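Local coordinates for protein aldo-keto reductase family 1 member C1 (Caenorhabditis elegans, PDB 1QWK) that probably acts as an NADPH-dependent reductase of the aldo-keto reductase family, a TIM-barrel enzyme related to aldose reductase, at residues F212-P215 / T216-L220; D186-D189 / F190-H194; T241-T244 / P245-L249; A128-V131 / E132-W135. All coordinates share one frame; numbering follows the deposited sequence.

Interaction 1: residues F212-P215 / T216-L220; sequences FTLP and TGQKL
Phe212-Pro215 and Thr216-Leu220 are joined first by three backbone hydrogen bonds. Leu220 N donates to Phe212 O at 2.8 Å and Leu214 N to Gln218 O at 2.9 Å. Between these two bonds lie Thr213 and Lys219, a non-hydrogen-bonded antiparallel pair with CA atoms 4.5 Å apart. The third bond, Gly217 N to Leu214 O at 2.7 Å, closes the turn, and a water bonded to Phe212 N and Leu220 O bridges the open end. A weak bond from Gln218 N to Thr216 OG1, 3.4 Å long, spans the corner.

The apolar contacts are light. Leu214 and Leu220 cross at about a right angle, with CD2 of the first 3.9 Å from CD1 of the second, and Phe212 CB meets Leu220 CB at 4.0 Å.

Two contacts are with polar groups. Leu214 CD1 sits over the face of the Gln218 amide. On the other face Thr213 turns its methyl back toward the returning chain: CG2 comes within 3.2 Å of Gln218 O because OG1, with chi1 at -49°, takes the place beside the backbone N.

Gly217, with its positive phi, follows the corner residues Pro215 and Thr216. The whole is a short, exposed beta-hairpin built on a type I turn with a G1 bulge.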
# COMPACT_ATOMS: atom_id res chain seq x y z
N PHE A 212 -10.54 -20.73 17.64
CA PHE A 212 -10.41 -22.07 18.18
C PHE A 212 -11.33 -22.97 17.36
O PHE A 212 -12.54 -22.73 17.29
CB PHE A 212 -10.82 -22.09 19.65
CG PHE A 212 -9.94 -21.25 20.53
CD1 PHE A 212 -8.68 -21.71 20.91
CD2 PHE A 212 -10.34 -19.98 20.93
CE1 PHE A 212 -7.83 -20.91 21.68
CE2 PHE A 212 -9.50 -19.17 21.70
CZ PHE A 212 -8.24 -19.64 22.08
N THR A 213 -10.76 -23.99 16.74
CA THR A 213 -11.53 -24.91 15.92
C THR A 213 -11.16 -26.35 16.24
O THR A 213 -9.98 -26.67 16.40
CB THR A 213 -11.28 -24.67 14.41
OG1 THR A 213 -11.41 -23.28 14.12
CG2 THR A 213 -12.29 -25.45 13.58
N LEU A 214 -12.16 -27.22 16.32
CA LEU A 214 -11.91 -28.63 16.61
C LEU A 214 -11.44 -29.33 15.33
O LEU A 214 -11.67 -28.83 14.23
CB LEU A 214 -13.19 -29.29 17.12
CG LEU A 214 -13.77 -28.76 18.43
CD1 LEU A 214 -15.05 -29.51 18.76
CD2 LEU A 214 -12.75 -28.91 19.55
N PRO A 215 -10.77 -30.48 15.47
CA PRO A 215 -10.28 -31.23 14.30
C PRO A 215 -11.39 -31.49 13.29
O PRO A 215 -11.15 -31.50 12.08
CB PRO A 215 -9.75 -32.52 14.92
CG PRO A 215 -9.26 -32.07 16.25
CD PRO A 215 -10.37 -31.15 16.72
N THR A 216 -12.60 -31.71 13.80
CA THR A 216 -13.75 -31.97 12.95
C THR A 216 -14.08 -30.77 12.07
O THR A 216 -14.73 -30.91 11.03
CB THR A 216 -15.00 -32.29 13.80
OG1 THR A 216 -15.30 -31.17 14.65
CG2 THR A 216 -14.78 -33.53 14.65
N GLY A 217 -13.63 -29.60 12.50
CA GLY A 217 -13.89 -28.39 11.74
C GLY A 217 -14.90 -27.51 12.45
O GLY A 217 -15.22 -26.41 11.99
N GLN A 218 -15.41 -27.99 13.58
CA GLN A 218 -16.38 -27.24 14.36
C GLN A 218 -15.72 -25.99 14.93
O GLN A 218 -14.72 -26.08 15.64
CB GLN A 218 -16.92 -28.10 15.51
CG GLN A 218 -18.09 -27.46 16.26
CD GLN A 218 -18.52 -28.28 17.47
OE1 GLN A 218 -18.69 -29.49 17.39
NE2 GLN A 218 -18.72 -27.60 18.60
N LYS A 219 -16.29 -24.83 14.62
CA LYS A 219 -15.74 -23.57 15.10
C LYS A 219 -16.26 -23.22 16.49
O LYS A 219 -17.47 -23.26 16.75
CB LYS A 219 -16.08 -22.44 14.13
CG LYS A 219 -15.26 -22.46 12.85
CD LYS A 219 -15.66 -21.33 11.92
CE LYS A 219 -14.66 -21.16 10.79
NZ LYS A 219 -14.47 -22.40 10.00
N LEU A 220 -15.34 -22.90 17.39
CA LEU A 220 -15.68 -22.53 18.76
C LEU A 220 -15.60 -21.01 18.88
O LEU A 220 -15.44 -20.31 17.88
CB LEU A 220 -14.69 -23.18 19.73
CG LEU A 220 -14.55 -24.70 19.63
CD1 LEU A 220 -13.49 -25.19 20.60
CD2 LEU A 220 -15.89 -25.37 19.93
O HOH W 1 -13.05 -19.39 16.78

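Interaction 2: residues D186-D189 / F190-H194; sequences DHVD and FCKKH
Cys191 lays its sulfur over one face of the His187 ring, with SG 3.8 Å from the ring centroid and 23° off the normal. It sits toward the rim, closest to NE2 at 3.5 Å. His187 CG is swung away from its own backbone N (chi1 -175°), which carries the imidazole to the inner side of the helix. There ND1 and NE2 are hydrogen-bonded to Asn157 and Ser174, and these two bonds fix the ring's rotation under the sulfur. With alanine in place of His187, a gap is likely to open beneath Cys191 SG, and the Ser174 hydroxyl and Asn157 side chain would lose this partner.

Packing is also tight where Val188 CG1 meets Lys192 CE at 3.5 Å, the two chains running side by side. The solvent side is looser: Asp189 OD1 stands 5.5 Å from Lys193 NZ and 6.4 Å from Lys192 NZ, so opposite charges are near but not in contact. Regular i to i+4 backbone bonds run beneath both sides.

This is helix 185-193 of the crossover between strands 173-177 and 197-201. His187 and Cys191 face strand 173-177, and His187 and Phe190 lean on helix 157-164.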
# COMPACT_ATOMS: atom_id res chain seq x y z
N ASP A 186 5.75 11.63 12.08
CA ASP A 186 6.89 12.30 11.46
C ASP A 186 6.92 12.15 9.94
O ASP A 186 7.12 13.12 9.22
CB ASP A 186 8.20 11.77 12.06
CG ASP A 186 9.41 12.56 11.59
OD1 ASP A 186 9.48 13.77 11.88
OD2 ASP A 186 10.29 11.96 10.93
N HIS A 187 6.71 10.93 9.46
CA HIS A 187 6.73 10.69 8.02
C HIS A 187 5.61 11.43 7.30
O HIS A 187 5.84 12.06 6.27
CB HIS A 187 6.65 9.20 7.71
CG HIS A 187 6.80 8.87 6.26
ND1 HIS A 187 7.96 9.11 5.56
CD2 HIS A 187 5.94 8.31 5.37
CE1 HIS A 187 7.81 8.71 4.31
NE2 HIS A 187 6.59 8.22 4.17
N VAL A 188 4.40 11.34 7.83
CA VAL A 188 3.25 12.00 7.21
C VAL A 188 3.46 13.51 7.17
O VAL A 188 3.16 14.16 6.17
CB VAL A 188 1.94 11.66 7.96
CG1 VAL A 188 0.77 12.43 7.36
CG2 VAL A 188 1.67 10.17 7.88
N ASP A 189 3.96 14.09 8.26
CA ASP A 189 4.20 15.53 8.28
C ASP A 189 5.26 15.90 7.25
O ASP A 189 5.14 16.92 6.58
CB ASP A 189 4.62 15.98 9.68
CG ASP A 189 3.47 15.93 10.67
OD1 ASP A 189 2.35 16.33 10.29
OD2 ASP A 189 3.68 15.51 11.82
N PHE A 190 6.29 15.07 7.13
CA PHE A 190 7.36 15.30 6.16
C PHE A 190 6.78 15.29 4.75
O PHE A 190 7.07 16.19 3.95
CB PHE A 190 8.42 14.22 6.28
CG PHE A 190 9.45 14.25 5.19
CD1 PHE A 190 10.51 15.15 5.23
CD2 PHE A 190 9.35 13.39 4.10
CE1 PHE A 190 11.47 15.17 4.22
CE2 PHE A 190 10.29 13.40 3.08
CZ PHE A 190 11.35 14.30 3.13
N CYS A 191 5.99 14.28 4.44
CA CYS A 191 5.39 14.16 3.11
C CYS A 191 4.45 15.31 2.79
O CYS A 191 4.44 15.81 1.66
CB CYS A 191 4.64 12.82 2.99
SG CYS A 191 5.73 11.37 2.90
N LYS A 192 3.67 15.74 3.77
CA LYS A 192 2.75 16.86 3.56
C LYS A 192 3.54 18.11 3.18
O LYS A 192 3.14 18.85 2.28
CB LYS A 192 1.93 17.12 4.83
CG LYS A 192 0.86 16.08 5.11
CD LYS A 192 0.18 16.33 6.45
CE LYS A 192 -0.98 15.38 6.69
NZ LYS A 192 -2.12 15.62 5.76
N LYS A 193 4.67 18.32 3.85
CA LYS A 193 5.50 19.48 3.57
C LYS A 193 6.03 19.51 2.15
O LYS A 193 6.19 20.59 1.57
CB LYS A 193 6.69 19.52 4.54
CG LYS A 193 6.33 19.93 5.96
CD LYS A 193 7.59 20.18 6.77
CE LYS A 193 7.28 20.70 8.17
NZ LYS A 193 6.53 19.71 8.99
N HIS A 194 6.29 18.34 1.58
CA HIS A 194 6.82 18.25 0.22
C HIS A 194 5.78 17.81 -0.80
O HIS A 194 6.12 17.35 -1.89
CB HIS A 194 8.00 17.28 0.19
CG HIS A 194 9.14 17.70 1.07
ND1 HIS A 194 10.00 18.72 0.73
CD2 HIS A 194 9.53 17.27 2.29
CE1 HIS A 194 10.87 18.91 1.71
NE2 HIS A 194 10.61 18.04 2.67

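Interaction 3: residues T241-T244 / P245-L249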
# COMPACT_ATOMS: atom_id res chain seq x y z
N THR A 241 -20.51 4.91 16.76
CA THR A 241 -20.80 5.21 15.37
C THR A 241 -21.56 4.09 14.66
O THR A 241 -21.97 4.25 13.51
CB THR A 241 -19.51 5.47 14.58
OG1 THR A 241 -18.67 4.31 14.67
CG2 THR A 241 -18.77 6.66 15.16
N HIS A 242 -21.72 2.97 15.35
CA HIS A 242 -22.41 1.81 14.78
C HIS A 242 -21.63 1.29 13.57
O HIS A 242 -22.21 0.79 12.60
CB HIS A 242 -23.84 2.19 14.38
CG HIS A 242 -24.63 2.81 15.48
ND1 HIS A 242 -24.82 2.20 16.70
CD2 HIS A 242 -25.28 4.00 15.56
CE1 HIS A 242 -25.55 2.99 17.48
NE2 HIS A 242 -25.83 4.09 16.81
N LYS A 243 -20.31 1.42 13.64
CA LYS A 243 -19.41 0.94 12.59
C LYS A 243 -18.57 -0.17 13.21
O LYS A 243 -18.56 -0.34 14.43
CB LYS A 243 -18.50 2.07 12.09
CG LYS A 243 -19.25 3.28 11.53
CD LYS A 243 -20.07 2.93 10.28
CE LYS A 243 -19.18 2.57 9.10
NZ LYS A 243 -19.99 2.20 7.91
N THR A 244 -17.87 -0.95 12.39
CA THR A 244 -17.04 -2.02 12.93
C THR A 244 -15.66 -1.47 13.27
O THR A 244 -15.26 -0.42 12.76
CB THR A 244 -16.85 -3.17 11.92
OG1 THR A 244 -16.01 -2.73 10.85
CG2 THR A 244 -18.19 -3.62 11.35
N PRO A 245 -14.93 -2.16 14.16
CA PRO A 245 -13.59 -1.72 14.55
C PRO A 245 -12.68 -1.52 13.34
O PRO A 245 -11.90 -0.57 13.28
CB PRO A 245 -13.11 -2.85 15.45
CG PRO A 245 -14.39 -3.24 16.15
CD PRO A 245 -15.39 -3.26 15.02
N ALA A 246 -12.78 -2.43 12.37
CA ALA A 246 -11.98 -2.33 11.16
C ALA A 246 -12.31 -1.06 10.39
O ALA A 246 -11.41 -0.35 9.92
CB ALA A 246 -12.20 -3.56 10.27
N GLN A 247 -13.59 -0.76 10.24
CA GLN A 247 -13.98 0.45 9.52
C GLN A 247 -13.46 1.70 10.23
O GLN A 247 -13.10 2.68 9.59
CB GLN A 247 -15.51 0.48 9.36
CG GLN A 247 -16.01 -0.72 8.58
CD GLN A 247 -17.51 -0.86 8.56
OE1 GLN A 247 -18.19 -0.54 9.54
NE2 GLN A 247 -18.04 -1.36 7.45
N VAL A 248 -13.41 1.65 11.56
CA VAL A 248 -12.90 2.78 12.33
C VAL A 248 -11.40 2.95 12.07
O VAL A 248 -10.92 4.07 11.90
CB VAL A 248 -13.17 2.59 13.84
CG1 VAL A 248 -12.45 3.67 14.64
CG2 VAL A 248 -14.67 2.66 14.11
N LEU A 249 -10.65 1.84 12.04
CA LEU A 249 -9.21 1.92 11.78
C LEU A 249 -8.92 2.46 10.38
O LEU A 249 -7.97 3.21 10.17
CB LEU A 249 -8.57 0.54 11.94
CG LEU A 249 -8.49 -0.00 13.37
CD1 LEU A 249 -7.84 -1.37 13.34
CD2 LEU A 249 -7.69 0.96 14.25
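Two first torsions bring Thr244 and Gln247 together. Thr244 holds OG1 between its backbone N and carbonyl carbon (chi1 70°), turned into the start of the helix, while Gln247 sets CG beside its own N (chi1 -60°) and runs its extended chain back beneath the threonine. The result is a capping box. Gln247 N donates to Thr244 OG1 at 3.2 Å, and Thr244 N returns a bond of 2.9 Å to Gln247 OE1, almost straight at 174°, though tilted out of the amide plane. The side chains are close enough for Thr244 OG1 to lie 3.0 Å from Gln247 CG. Val248 N adds the first helical bond, to Thr244 O at 3.0 Å.

Lys243, doubly bent, passes across the Gln247 side chain and brings CE to 3.3 Å from Gln247 OE1. Its NZ goes on to a salt bridge with Asp278 and a bond to Glu275 O. Thr244 OG1 has a second partner in Glu272 OE2, and Gln247 NE2 bonds to Glu272 O. A leucine in place of Gln247 would probably leave Thr244 N and Glu272 O without these mates, only the backbone half of the box remaining.

Reciprocal bonds thus begin helix 245-255 just after a Schellman motif, with His242 at C-prime, ends helix 232-241. The nearby ammonium may polarise the Gln247 carbonyl somewhat, though its salt bridge to Asp278 would temper the effect.

Interaction 4: residues A128-V131 / E132-W135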
# COMPACT_ATOMS: atom_id res chain seq x y z
N ALA A 128 25.16 -1.67 -3.76
CA ALA A 128 25.21 -0.34 -3.16
C ALA A 128 24.90 0.79 -4.13
O ALA A 128 25.73 1.68 -4.34
CB ALA A 128 26.57 -0.12 -2.52
N SER A 129 23.71 0.76 -4.72
CA SER A 129 23.30 1.80 -5.64
C SER A 129 22.56 2.87 -4.84
O SER A 129 21.48 2.61 -4.30
CB SER A 129 22.38 1.22 -6.72
OG SER A 129 22.09 2.20 -7.71
N PRO A 130 23.13 4.08 -4.74
CA PRO A 130 22.46 5.14 -3.97
C PRO A 130 21.04 5.42 -4.45
O PRO A 130 20.74 5.26 -5.64
CB PRO A 130 23.40 6.34 -4.17
CG PRO A 130 23.99 6.09 -5.52
CD PRO A 130 24.28 4.61 -5.48
N VAL A 131 20.17 5.82 -3.53
CA VAL A 131 18.79 6.10 -3.90
C VAL A 131 18.71 7.16 -4.99
O VAL A 131 17.72 7.23 -5.72
CB VAL A 131 17.93 6.54 -2.67
CG1 VAL A 131 17.78 5.38 -1.70
CG2 VAL A 131 18.57 7.73 -1.98
N GLU A 132 19.74 7.99 -5.10
CA GLU A 132 19.74 9.01 -6.14
C GLU A 132 19.78 8.35 -7.51
O GLU A 132 19.09 8.77 -8.44
CB GLU A 132 20.94 9.96 -5.98
CG GLU A 132 20.82 10.90 -4.79
CD GLU A 132 21.52 10.39 -3.56
OE1 GLU A 132 21.79 9.16 -3.48
OE2 GLU A 132 21.80 11.21 -2.65
N ASP A 133 20.59 7.30 -7.65
CA ASP A 133 20.70 6.59 -8.92
C ASP A 133 19.42 5.82 -9.21
O ASP A 133 19.01 5.69 -10.37
CB ASP A 133 21.90 5.64 -8.90
CG ASP A 133 23.23 6.38 -8.93
OD1 ASP A 133 23.25 7.55 -9.37
OD2 ASP A 133 24.25 5.78 -8.53
N VAL A 134 18.80 5.30 -8.16
CA VAL A 134 17.56 4.55 -8.30
C VAL A 134 16.47 5.51 -8.78
O VAL A 134 15.74 5.21 -9.73
CB VAL A 134 17.10 3.94 -6.95
CG1 VAL A 134 15.72 3.29 -7.10
CG2 VAL A 134 18.11 2.91 -6.48
N TRP A 135 16.38 6.67 -8.14
CA TRP A 135 15.35 7.62 -8.55
C TRP A 135 15.51 8.12 -9.99
O TRP A 135 14.51 8.38 -10.67
CB TRP A 135 15.30 8.81 -7.60
CG TRP A 135 14.08 9.63 -7.82
CD1 TRP A 135 14.02 10.92 -8.26
CD2 TRP A 135 12.72 9.18 -7.71
NE1 TRP A 135 12.72 11.30 -8.44
CE2 TRP A 135 11.90 10.25 -8.11
CE3 TRP A 135 12.13 7.97 -7.32
CZ2 TRP A 135 10.50 10.16 -8.12
CZ3 TRP A 135 10.74 7.88 -7.33
CH2 TRP A 135 9.94 8.96 -7.73
O HOH W 2 24.27 3.15 -9.08
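Pro130 O sits at the head of helix 131-143 and receives the first turn's N-H groups. Val134 N donates to it at 3.2 Å in the plane of the carbonyl, and Asp133 N adds a weak, bent bond of 2.9 Å. Trp135 N follows with a bond to Val131 O at 2.8 Å.

Two acids touch the pyrrolidine ring, Asp133 from one face at CG and Glu132 at the CB corner. Asp133 takes chi1 of -70°, which places CG beside its backbone N and brings the carboxylate against the ring: OD2 is 3.0 Å from Pro130 CG, a tight approach in which the two side chains cross obliquely. Glu132, bent at chi2 (95°), folds back so that OE1 lies 3.3 Å from Pro130 CB.

One step further out, a water joins Ser129 OG and Asp133 OD2, 2.7 Å from each, and donates to the carboxylate, so it links Ser129 to the group that rests on Pro130. Glu132 OE1 also forms a salt bridge to Arg162. Pro130, as N-cap, has no side-chain acceptor to offer the helix, but Glu309 OE2 accepts from Val131 N; with its negative charge at the positive end of the helix dipole, it is likely to be favourable there.

Beyond this shell, Val131 rests on Gln159 and Arg162 of helix 157-164 and on Trp155. Trp135 points its indole inward to pack on Ala163 and on Val150 and Val152 of strand 150-153, with NE1 bonded to Thr169 O. Helix 131-143, which connects strands 110-113 and 150-153, is thus seated by its first turn against barrel strand and neighbouring helix.

How the interactions relate
From the N terminus the order is interaction 4, then 2, 1 and 3. Each is local and closes before the next opens, so none nest or cross. Interaction 4 starts helix 131-143 on the outside of the barrel. Interaction 2 lies on helix 185-193, with nearest atoms about 10 Å from it; helix 157-164 touches both. Interaction 1 closes the hairpin between strands 209-210 and 223-224, far out beyond barrel strand 197-201, its centre 51 Å from that of interaction 4. Interaction 3 then joins helices 232-241 and 245-255, about 12 Å from interaction 2 and 17 Å from interaction 1 at the nearest atoms.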